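Local coordinates for protein ricin B-like lectin (Macrolepiota procera, PDB 4IZX) that binds carbohydrate as a beta-trefoil lectin, holding the galactose of lactose in a pocket, at residues T9-L23 against I32-F46. Sequence-based numbering, arbitrary orientation.
Sequences TYKITNVKAGTVIDL and IGYPYHSGKNQQWTF. With GAL (beta-D-galactopyranose), chain B.
Asp22 projects from strand 20-23 into a hollow lined by Ile32, Tyr34, Asn41 and Gln42. Its CG is anti to the backbone N (chi1 173°), which points the carboxylate at the sugar. Asp22 OD1 accepts from galactose O4 and Asp22 OD2 from galactose O3, both at 2.6 Å. Gln42 NE2 meets Asp22 OD2 on its anti side at 2.8 Å and also donates to Pro35 O, while Gln42 OE1 accepts from His37 N. The extended Gln42 chain probably helps to hold the carboxylate and the turn that carries His37. Galactose C4 rests over the centre of the Tyr34 ring. At the sugar's O3, His37 NE2 and Asn41 ND2 both donate, and Ile32 CD1 touches C6. This is the galactose site of a ricin B-type lectin.

Trp44 turns the edge of its indole to strand 20-23. Trp44 NE1 bonds almost straight to Ile21 O (3.1 Å), in the indole plane. Ile21 CG2 lies by NE1 and CZ2, and CH2 touches Leu23 CB. Ile12 CD1 fits between Trp44 CD1 and Phe46 CZ. The edge of Tyr10 meets the face of Phe46, with planes at 81°. Lys11 CD sits over the centre of the Tyr36 ring, 3.5 Å from Tyr36 CZ, and Ser38 N lies over the opposite face. Lys11 NZ continues to a salt bridge with Asp138.

Strand 31-34 lies between strand 20-23, its antiparallel hairpin partner, and strand 120-126. Strand 9-14 lies between strands 44-48 and 135-138, and Leu55 of strand 53-57 packs on Ile12 and Phe46.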
ATOM      1  N   THR A   9      -1.736   7.875  11.225  1.00  7.98           N
ATOM      2  CA  THR A   9      -1.024   6.660  10.880  1.00  7.87           C
ATOM      3  C   THR A   9      -1.943   5.472  10.890  1.00  7.71           C
ATOM      4  O   THR A   9      -2.784   5.305  11.773  1.00  8.87           O
ATOM      5  CB  THR A   9       0.145   6.486  11.875  1.00  8.00           C
ATOM      6  OG1 THR A   9       1.036   7.625  11.766  1.00  8.48           O
ATOM      7  CG2 THR A   9       0.935   5.228  11.643  1.00  8.79           C
ATOM      8  N   TYR A  10      -1.809   4.609   9.884  1.00  7.29           N
ATOM      9  CA  TYR A  10      -2.741   3.535   9.629  1.00  7.30           C
ATOM     10  C   TYR A  10      -2.030   2.240   9.273  1.00  7.39           C
ATOM     11  O   TYR A  10      -0.883   2.260   8.782  1.00  7.90           O
ATOM     12  CB  TYR A  10      -3.684   3.901   8.469  1.00  8.34           C
ATOM     13  CG  TYR A  10      -4.469   5.160   8.742  1.00  8.39           C
ATOM     14  CD1 TYR A  10      -5.597   5.134   9.562  1.00 10.08           C
ATOM     15  CD2 TYR A  10      -4.092   6.387   8.251  1.00  8.97           C
ATOM     16  CE1 TYR A  10      -6.317   6.303   9.850  1.00  9.82           C
ATOM     17  CE2 TYR A  10      -4.789   7.545   8.527  1.00  9.00           C
ATOM     18  CZ  TYR A  10      -5.882   7.497   9.353  1.00  9.15           C
ATOM     19  OH  TYR A  10      -6.572   8.668   9.595  1.00 10.11           O
ATOM     20  N   LYS A  11      -2.722   1.113   9.453  1.00  7.16           N
ATOM     21  CA  LYS A  11      -2.374  -0.144   8.830  1.00  7.27           C
ATOM     22  C   LYS A  11      -3.255  -0.326   7.601  1.00  6.88           C
ATOM     23  O   LYS A  11      -4.386   0.143   7.553  1.00  7.67           O
ATOM     24  CB  LYS A  11      -2.492  -1.312   9.792  1.00  8.34           C
ATOM     25  CG  LYS A  11      -3.886  -1.556  10.337  1.00  9.44           C
ATOM     26  CD  LYS A  11      -3.901  -2.809  11.212  1.00 11.79           C
ATOM     27  CE  LYS A  11      -5.100  -2.997  12.097  1.00 14.93           C
ATOM     28  NZ  LYS A  11      -6.354  -3.083  11.412  1.00 18.32           N
ATOM     29  N   ILE A  12      -2.722  -1.032   6.617  1.00  6.76           N
ATOM     30  CA  ILE A  12      -3.350  -1.165   5.313  1.00  6.52           C
ATOM     31  C   ILE A  12      -3.483  -2.666   5.032  1.00  6.23           C
ATOM     32  O   ILE A  12      -2.478  -3.365   4.858  1.00  7.11           O
ATOM     33  CB  ILE A  12      -2.574  -0.453   4.210  1.00  6.49           C
ATOM     34  CG1 ILE A  12      -2.321   1.011   4.561  1.00  7.29           C
ATOM     35  CG2 ILE A  12      -3.343  -0.576   2.920  1.00  7.29           C
ATOM     36  CD1 ILE A  12      -1.387   1.722   3.663  1.00  8.25           C
ATOM     37  N   THR A  13      -4.713  -3.190   5.069  1.00  6.22           N
ATOM     38  CA  THR A  13      -4.980  -4.624   5.091  1.00  6.54           C
ATOM     39  C   THR A  13      -5.569  -5.043   3.745  1.00  6.30           C
ATOM     40  O   THR A  13      -6.512  -4.446   3.254  1.00  7.38           O
ATOM     41  CB  THR A  13      -5.953  -5.006   6.201  1.00  7.23           C
ATOM     42  OG1 THR A  13      -5.444  -4.526   7.446  1.00  8.38           O
ATOM     43  CG2 THR A  13      -6.109  -6.499   6.300  1.00  8.40           C
ATOM     44  N   ASN A  14      -5.049  -6.117   3.149  1.00  6.31           N
ATOM     45  CA  ASN A  14      -5.597  -6.612   1.889  1.00  6.41           C
ATOM     46  C   ASN A  14      -6.947  -7.264   2.128  1.00  6.26           C
ATOM     47  O   ASN A  14      -7.066  -8.146   2.988  1.00  7.43           O
ATOM     48  CB  ASN A  14      -4.639  -7.607   1.278  1.00  6.69           C
ATOM     49  CG  ASN A  14      -4.979  -7.918  -0.164  1.00  6.98           C
ATOM     50  OD1 ASN A  14      -5.659  -8.904  -0.460  1.00  7.22           O
ATOM     51  ND2 ASN A  14      -4.554  -7.019  -1.056  1.00  6.99           N
ATOM     52  N   VAL A  15      -7.949  -6.894   1.345  1.00  6.33           N
ATOM     53  CA  VAL A  15      -9.296  -7.448   1.536  1.00  6.85           C
ATOM     54  C   VAL A  15      -9.334  -8.935   1.248  1.00  7.42           C
ATOM     55  O   VAL A  15     -10.045  -9.681   1.932  1.00  8.76           O
ATOM     56  CB  VAL A  15     -10.299  -6.681   0.664  1.00  7.43           C
ATOM     57  CG1 VAL A  15     -11.658  -7.372   0.586  1.00  8.79           C
ATOM     58  CG2 VAL A  15     -10.506  -5.266   1.202  1.00  8.20           C
ATOM     59  N   LYS A  16      -8.604  -9.395   0.232  1.00  7.26           N
ATOM     60  CA  LYS A  16      -8.602 -10.813  -0.108  1.00  8.12           C
ATOM     61  C   LYS A  16      -7.825 -11.622   0.912  1.00  7.69           C
ATOM     62  O   LYS A  16      -8.315 -12.641   1.400  1.00 10.33           O
ATOM     63  CB  LYS A  16      -8.063 -11.034  -1.523  1.00  9.27           C
ATOM     64  CG  LYS A  16      -8.078 -12.514  -1.874  1.00 14.91           C
ATOM     65  CD  LYS A  16      -8.008 -12.842  -3.298  1.00 16.76           C
ATOM     66  CE  LYS A  16      -8.251 -14.328  -3.519  1.00 21.53           C
ATOM     67  NZ  LYS A  16      -7.621 -14.648  -4.816  1.00 22.77           N
ATOM     68  N   ALA A  17      -6.597 -11.207   1.231  1.00  7.46           N
ATOM     69  CA  ALA A  17      -5.676 -12.046   1.986  1.00  8.00           C
ATOM     70  C   ALA A  17      -5.741 -11.859   3.496  1.00  7.15           C
ATOM     71  O   ALA A  17      -5.386 -12.778   4.227  1.00  8.40           O
ATOM     72  CB  ALA A  17      -4.258 -11.790   1.529  1.00  7.66           C
ATOM     73  N   GLY A  18      -6.036 -10.641   3.955  1.00  7.41           N
ATOM     74  CA  GLY A  18      -6.001 -10.358   5.370  1.00  7.30           C
ATOM     75  C   GLY A  18      -4.641  -9.985   5.923  1.00  6.90           C
ATOM     76  O   GLY A  18      -4.547  -9.674   7.110  1.00  8.25           O
ATOM     77  N   THR A  19      -3.597 -10.084   5.129  1.00  7.03           N
ATOM     78  CA  THR A  19      -2.285  -9.623   5.473  1.00  6.93           C
ATOM     79  C   THR A  19      -2.181  -8.120   5.195  1.00  6.59           C
ATOM     80  O   THR A  19      -3.011  -7.551   4.507  1.00  7.74           O
ATOM     81  CB  THR A  19      -1.233 -10.440   4.727  1.00  7.16           C
ATOM     82  OG1 THR A  19      -1.507 -10.327   3.331  1.00  7.68           O
ATOM     83  CG2 THR A  19      -1.251 -11.920   5.166  1.00  8.67           C
ATOM     84  N   VAL A  20      -1.167  -7.482   5.782  1.00  6.36           N
ATOM     85  CA  VAL A  20      -0.999  -6.042   5.708  1.00  6.58           C
ATOM     86  C   VAL A  20       0.230  -5.656   4.911  1.00  6.54           C
ATOM     87  O   VAL A  20       1.172  -6.455   4.737  1.00  6.90           O
ATOM     88  CB  VAL A  20      -0.952  -5.388   7.096  1.00  6.71           C
ATOM     89  CG1 VAL A  20      -2.184  -5.725   7.905  1.00  7.85           C
ATOM     90  CG2 VAL A  20       0.319  -5.733   7.848  1.00  7.38           C
ATOM     91  N   ILE A  21       0.258  -4.402   4.466  1.00  6.06           N
ATOM     92  CA  ILE A  21       1.415  -3.827   3.797  1.00  5.98           C
ATOM     93  C   ILE A  21       2.528  -3.618   4.813  1.00  6.30           C
ATOM     94  O   ILE A  21       2.359  -2.858   5.792  1.00  6.98           O
ATOM     95  CB  ILE A  21       1.058  -2.516   3.073  1.00  6.40           C
ATOM     96  CG1 ILE A  21      -0.059  -2.762   2.054  1.00  6.90           C
ATOM     97  CG2 ILE A  21       2.285  -1.876   2.482  1.00  6.94           C
ATOM     98  CD1 ILE A  21      -0.354  -1.583   1.151  1.00  7.73           C
ATOM     99  N   ASP A  22       3.663  -4.254   4.565  1.00  6.08           N
ATOM    100  CA  ASP A  22       4.757  -4.394   5.523  1.00  6.40           C
ATOM    101  C   ASP A  22       6.062  -4.048   4.807  1.00  6.10           C
ATOM    102  O   ASP A  22       6.346  -4.516   3.715  1.00  6.72           O
ATOM    103  CB  ASP A  22       4.664  -5.845   6.037  1.00  7.01           C
ATOM    104  CG  ASP A  22       5.808  -6.319   6.936  1.00  7.15           C
ATOM    105  OD1 ASP A  22       6.982  -6.143   6.529  1.00  7.37           O
ATOM    106  OD2 ASP A  22       5.490  -6.940   7.994  1.00  7.80           O
ATOM    107  N   LEU A  23       6.849  -3.178   5.443  1.00  6.64           N
ATOM    108  CA  LEU A  23       8.191  -2.869   5.007  1.00  6.69           C
ATOM    109  C   LEU A  23       9.100  -3.964   5.538  1.00  7.11           C
ATOM    110  O   LEU A  23       9.351  -4.081   6.737  1.00  7.66           O
ATOM    111  CB  LEU A  23       8.634  -1.511   5.501  1.00  7.25           C
ATOM    112  CG  LEU A  23      10.068  -1.118   5.164  1.00  8.57           C
ATOM    113  CD1 LEU A  23      10.338  -1.197   3.682  1.00 10.11           C
ATOM    114  CD2 LEU A  23      10.377   0.265   5.668  1.00 10.98           C
ATOM    115  N   ILE A  32       5.927  -5.974   1.227  1.00  6.89           N
ATOM    116  CA  ILE A  32       5.373  -7.303   1.208  1.00  6.81           C
ATOM    117  C   ILE A  32       4.042  -7.340   1.945  1.00  6.33           C
ATOM    118  O   ILE A  32       3.726  -6.448   2.748  1.00  7.42           O
ATOM    119  CB  ILE A  32       6.358  -8.310   1.859  1.00  7.55           C
ATOM    120  CG1 ILE A  32       6.646  -7.914   3.322  1.00  8.98           C
ATOM    121  CG2 ILE A  32       7.643  -8.403   1.050  1.00  8.03           C
ATOM    122  CD1 ILE A  32       7.475  -8.919   4.110  1.00  9.25           C
ATOM    123  N   GLY A  33       3.281  -8.398   1.723  1.00  6.46           N
ATOM    124  CA  GLY A  33       2.163  -8.733   2.585  1.00  6.83           C
ATOM    125  C   GLY A  33       2.607  -9.593   3.732  1.00  6.84           C
ATOM    126  O   GLY A  33       3.344 -10.564   3.523  1.00  8.29           O
ATOM    127  N   TYR A  34       2.151  -9.302   4.955  1.00  6.85           N
ATOM    128  CA  TYR A  34       2.595 -10.030   6.117  1.00  6.94           C
ATOM    129  C   TYR A  34       1.516  -9.995   7.166  1.00  7.31           C
ATOM    130  O   TYR A  34       0.800  -8.991   7.289  1.00  7.32           O
ATOM    131  CB  TYR A  34       3.901  -9.399   6.656  1.00  7.34           C
ATOM    132  CG  TYR A  34       4.779 -10.330   7.487  1.00  7.56           C
ATOM    133  CD1 TYR A  34       5.712 -11.168   6.874  1.00  7.91           C
ATOM    134  CD2 TYR A  34       4.724 -10.314   8.854  1.00  7.53           C
ATOM    135  CE1 TYR A  34       6.581 -11.942   7.613  1.00  8.23           C
ATOM    136  CE2 TYR A  34       5.556 -11.099   9.616  1.00  8.33           C
ATOM    137  CZ  TYR A  34       6.489 -11.923   8.986  1.00  8.32           C
ATOM    138  OH  TYR A  34       7.393 -12.634   9.759  1.00  9.38           O
ATOM    139  N   PRO A  35       1.387 -11.041   7.998  1.00  7.28           N
ATOM    140  CA  PRO A  35       0.412 -10.964   9.103  1.00  7.87           C
ATOM    141  C   PRO A  35       0.701  -9.781  10.029  1.00  7.36           C
ATOM    142  O   PRO A  35       1.841  -9.502  10.344  1.00  7.72           O
ATOM    143  CB  PRO A  35       0.563 -12.317   9.798  1.00  8.52           C
ATOM    144  CG  PRO A  35       1.005 -13.244   8.690  1.00 11.21           C
ATOM    145  CD  PRO A  35       1.972 -12.389   7.874  1.00  8.33           C
ATOM    146  N   TYR A  36      -0.355  -9.113  10.493  1.00  8.40           N
ATOM    147  CA  TYR A  36      -0.201  -7.944  11.336  1.00  7.70           C
ATOM    148  C   TYR A  36       0.213  -8.307  12.744  1.00  7.72           C
ATOM    149  O   TYR A  36      -0.502  -9.031  13.446  1.00  8.48           O
ATOM    150  CB  TYR A  36      -1.523  -7.154  11.400  1.00  8.69           C
ATOM    151  CG  TYR A  36      -1.400  -5.838  12.112  1.00  9.03           C
ATOM    152  CD1 TYR A  36      -0.542  -4.870  11.634  1.00  9.16           C
ATOM    153  CD2 TYR A  36      -2.156  -5.560  13.258  1.00  9.78           C
ATOM    154  CE1 TYR A  36      -0.437  -3.644  12.273  1.00  9.81           C
ATOM    155  CE2 TYR A  36      -2.040  -4.352  13.893  1.00  9.91           C
ATOM    156  CZ  TYR A  36      -1.177  -3.389  13.409  1.00 10.23           C
ATOM    157  OH  TYR A  36      -1.008  -2.137  13.987  1.00 12.18           O
ATOM    158  N   HIS A  37       1.307  -7.720  13.205  1.00  9.58           N
ATOM    159  CA  HIS A  37       1.790  -7.892  14.564  1.00  9.64           C
ATOM    160  C   HIS A  37       1.983  -6.544  15.266  1.00  9.45           C
ATOM    161  O   HIS A  37       2.609  -6.515  16.296  1.00 11.68           O
ATOM    162  CB  HIS A  37       3.069  -8.738  14.612  1.00 10.14           C
ATOM    163  CG  HIS A  37       4.157  -8.234  13.741  1.00 10.52           C
ATOM    164  ND1 HIS A  37       4.998  -7.230  14.133  1.00 16.86           N
ATOM    165  CD2 HIS A  37       4.610  -8.665  12.554  1.00 10.61           C
ATOM    166  CE1 HIS A  37       5.852  -6.998  13.155  1.00 15.13           C
ATOM    167  NE2 HIS A  37       5.639  -7.850  12.181  1.00  9.69           N
ATOM    168  N   SER A  38       1.404  -5.477  14.733  1.00  9.74           N
ATOM    169  CA  SER A  38       1.549  -4.109  15.297  1.00 10.40           C
ATOM    170  C   SER A  38       2.952  -3.547  15.179  1.00  9.91           C
ATOM    171  O   SER A  38       3.281  -2.568  15.808  1.00 13.86           O
ATOM    172  CB  SER A  38       1.058  -4.007  16.779  1.00 13.93           C
ATOM    173  OG  SER A  38      -0.295  -4.456  16.872  1.00 17.55           O
ATOM    174  N   GLY A  39       3.780  -4.130  14.355  1.00 10.22           N
ATOM    175  CA  GLY A  39       5.097  -3.577  14.104  1.00 11.52           C
ATOM    176  C   GLY A  39       5.003  -2.197  13.489  1.00  8.08           C
ATOM    177  O   GLY A  39       4.118  -1.940  12.673  1.00  8.83           O
ATOM    178  N   LYS A  40       5.966  -1.325  13.769  1.00  8.83           N
ATOM    179  CA  LYS A  40       5.951   0.016  13.158  1.00  8.47           C
ATOM    180  C   LYS A  40       6.314  -0.001  11.674  1.00  7.72           C
ATOM    181  O   LYS A  40       5.971   0.907  10.931  1.00  7.99           O
ATOM    182  CB  LYS A  40       6.822   1.013  13.891  1.00  9.05           C
ATOM    183  CG  LYS A  40       6.113   1.676  15.069  1.00 11.71           C
ATOM    184  CD  LYS A  40       5.760   0.742  16.208  1.00 13.06           C
ATOM    185  CE  LYS A  40       5.153   1.523  17.370  1.00 15.31           C
ATOM    186  NZ  LYS A  40       4.886   0.646  18.515  1.00 19.38           N
ATOM    187  N   ASN A  41       6.919  -1.109  11.220  1.00  7.32           N
ATOM    188  CA  ASN A  41       7.130  -1.368   9.805  1.00  7.45           C
ATOM    189  C   ASN A  41       5.853  -1.808   9.088  1.00  6.64           C
ATOM    190  O   ASN A  41       5.875  -2.020   7.878  1.00  8.12           O
ATOM    191  CB  ASN A  41       8.232  -2.410   9.597  1.00  7.53           C
ATOM    192  CG  ASN A  41       7.864  -3.778  10.135  1.00  7.43           C
ATOM    193  OD1 ASN A  41       7.378  -3.904  11.267  1.00  8.88           O
ATOM    194  ND2 ASN A  41       8.041  -4.804   9.326  1.00  8.48           N
ATOM    195  N   GLN A  42       4.741  -1.906   9.822  1.00  6.87           N
ATOM    196  CA  GLN A  42       3.422  -2.224   9.305  1.00  6.55           C
ATOM    197  C   GLN A  42       2.479  -1.024   9.477  1.00  6.83           C
ATOM    198  O   GLN A  42       1.266  -1.177   9.338  1.00  7.26           O
ATOM    199  CB  GLN A  42       2.884  -3.437   9.994  1.00  6.92           C
ATOM    200  CG  GLN A  42       3.824  -4.623   9.959  1.00  8.46           C
ATOM    201  CD  GLN A  42       3.204  -5.867  10.536  1.00  8.12           C
ATOM    202  OE1 GLN A  42       2.644  -5.839  11.629  1.00 11.25           O
ATOM    203  NE2 GLN A  42       3.314  -6.972   9.830  1.00  7.96           N
ATOM    204  N   GLN A  43       3.029   0.159   9.776  1.00  7.04           N
ATOM    205  CA  GLN A  43       2.298   1.365  10.012  1.00  7.65           C
ATOM    206  C   GLN A  43       2.798   2.451   9.091  1.00  6.63           C
ATOM    207  O   GLN A  43       4.005   2.617   8.908  1.00  7.48           O
ATOM    208  CB  GLN A  43       2.405   1.768  11.492  1.00  8.77           C
ATOM    209  CG  GLN A  43       1.847   0.713  12.429  1.00  9.08           C
ATOM    210  CD  GLN A  43       1.922   1.063  13.891  1.00 10.24           C
ATOM    211  OE1 GLN A  43       2.165   0.189  14.760  1.00 16.05           O
ATOM    212  NE2 GLN A  43       1.650   2.295  14.194  1.00 10.83           N
ATOM    213  N   TRP A  44       1.874   3.254   8.570  1.00  6.55           N
ATOM    214  CA  TRP A  44       2.126   4.209   7.499  1.00  6.79           C
ATOM    215  C   TRP A  44       1.464   5.522   7.845  1.00  7.12           C
ATOM    216  O   TRP A  44       0.244   5.579   8.062  1.00  7.42           O
ATOM    217  CB  TRP A  44       1.585   3.651   6.168  1.00  7.11           C
ATOM    218  CG  TRP A  44       2.255   2.361   5.809  1.00  6.79           C
ATOM    219  CD1 TRP A  44       1.798   1.109   6.090  1.00  7.33           C
ATOM    220  CD2 TRP A  44       3.541   2.204   5.180  1.00  6.68           C
ATOM    221  NE1 TRP A  44       2.717   0.178   5.691  1.00  7.25           N
ATOM    222  CE2 TRP A  44       3.800   0.817   5.130  1.00  7.35           C
ATOM    223  CE3 TRP A  44       4.507   3.083   4.701  1.00  7.38           C
ATOM    224  CZ2 TRP A  44       4.979   0.308   4.596  1.00  7.70           C
ATOM    225  CZ3 TRP A  44       5.664   2.576   4.151  1.00  7.70           C
ATOM    226  CH2 TRP A  44       5.898   1.211   4.119  1.00  8.29           C
ATOM    227  N   THR A  45       2.269   6.577   7.944  1.00  7.04           N
ATOM    228  CA  THR A  45       1.803   7.901   8.289  1.00  7.27           C
ATOM    229  C   THR A  45       1.449   8.615   6.996  1.00  7.33           C
ATOM    230  O   THR A  45       2.263   8.787   6.091  1.00  7.95           O
ATOM    231  CB  THR A  45       2.850   8.683   9.102  1.00  8.25           C
ATOM    232  OG1 THR A  45       3.310   7.937  10.203  1.00  8.95           O
ATOM    233  CG2 THR A  45       2.359  10.045   9.452  1.00  9.17           C
ATOM    234  N   PHE A  46       0.159   8.955   6.862  1.00  7.79           N
ATOM    235  CA  PHE A  46      -0.361   9.563   5.679  1.00  8.15           C
ATOM    236  C   PHE A  46      -0.152  11.074   5.728  1.00  8.88           C
ATOM    237  O   PHE A  46      -0.373  11.702   6.762  1.00 11.20           O
ATOM    238  CB  PHE A  46      -1.859   9.274   5.549  1.00  8.63           C
ATOM    239  CG  PHE A  46      -2.219   7.901   5.056  1.00  8.36           C
ATOM    240  CD1 PHE A  46      -1.644   6.740   5.573  1.00  8.43           C
ATOM    241  CD2 PHE A  46      -3.183   7.764   4.077  1.00  9.29           C
ATOM    242  CE1 PHE A  46      -2.004   5.483   5.102  1.00  8.41           C
ATOM    243  CE2 PHE A  46      -3.566   6.505   3.633  1.00 10.40           C
ATOM    244  CZ  PHE A  46      -2.943   5.362   4.124  1.00  9.07           C
TER
HETATM  245  C1  GAL B   2      10.501  -9.263  10.085  1.00 12.24           C
HETATM  246  C2  GAL B   2       9.425  -8.268  10.393  1.00 10.44           C
HETATM  247  C3  GAL B   2       8.139  -8.642   9.657  1.00  9.41           C
HETATM  248  C4  GAL B   2       8.428  -8.865   8.167  1.00  9.29           C
HETATM  249  C5  GAL B   2       9.539  -9.883   8.041  1.00  9.97           C
HETATM  250  C6  GAL B   2       9.907 -10.190   6.591  1.00 10.60           C
HETATM  251  O2  GAL B   2       9.173  -8.274  11.784  1.00 12.78           O
HETATM  252  O3  GAL B   2       7.189  -7.597   9.863  1.00  9.45           O
HETATM  253  O4  GAL B   2       8.849  -7.632   7.549  1.00  9.04           O
HETATM  254  O5  GAL B   2      10.720  -9.408   8.684  1.00 10.69           O
HETATM  255  O6  GAL B   2      10.919 -11.215   6.556  1.00 13.04           O
HETATM  256  O   HOH W   1       0.019  -1.829   6.987  1.00  7.98           O
HETATM  257  O   HOH W   2      -2.921  -9.935   9.423  1.00 13.92           O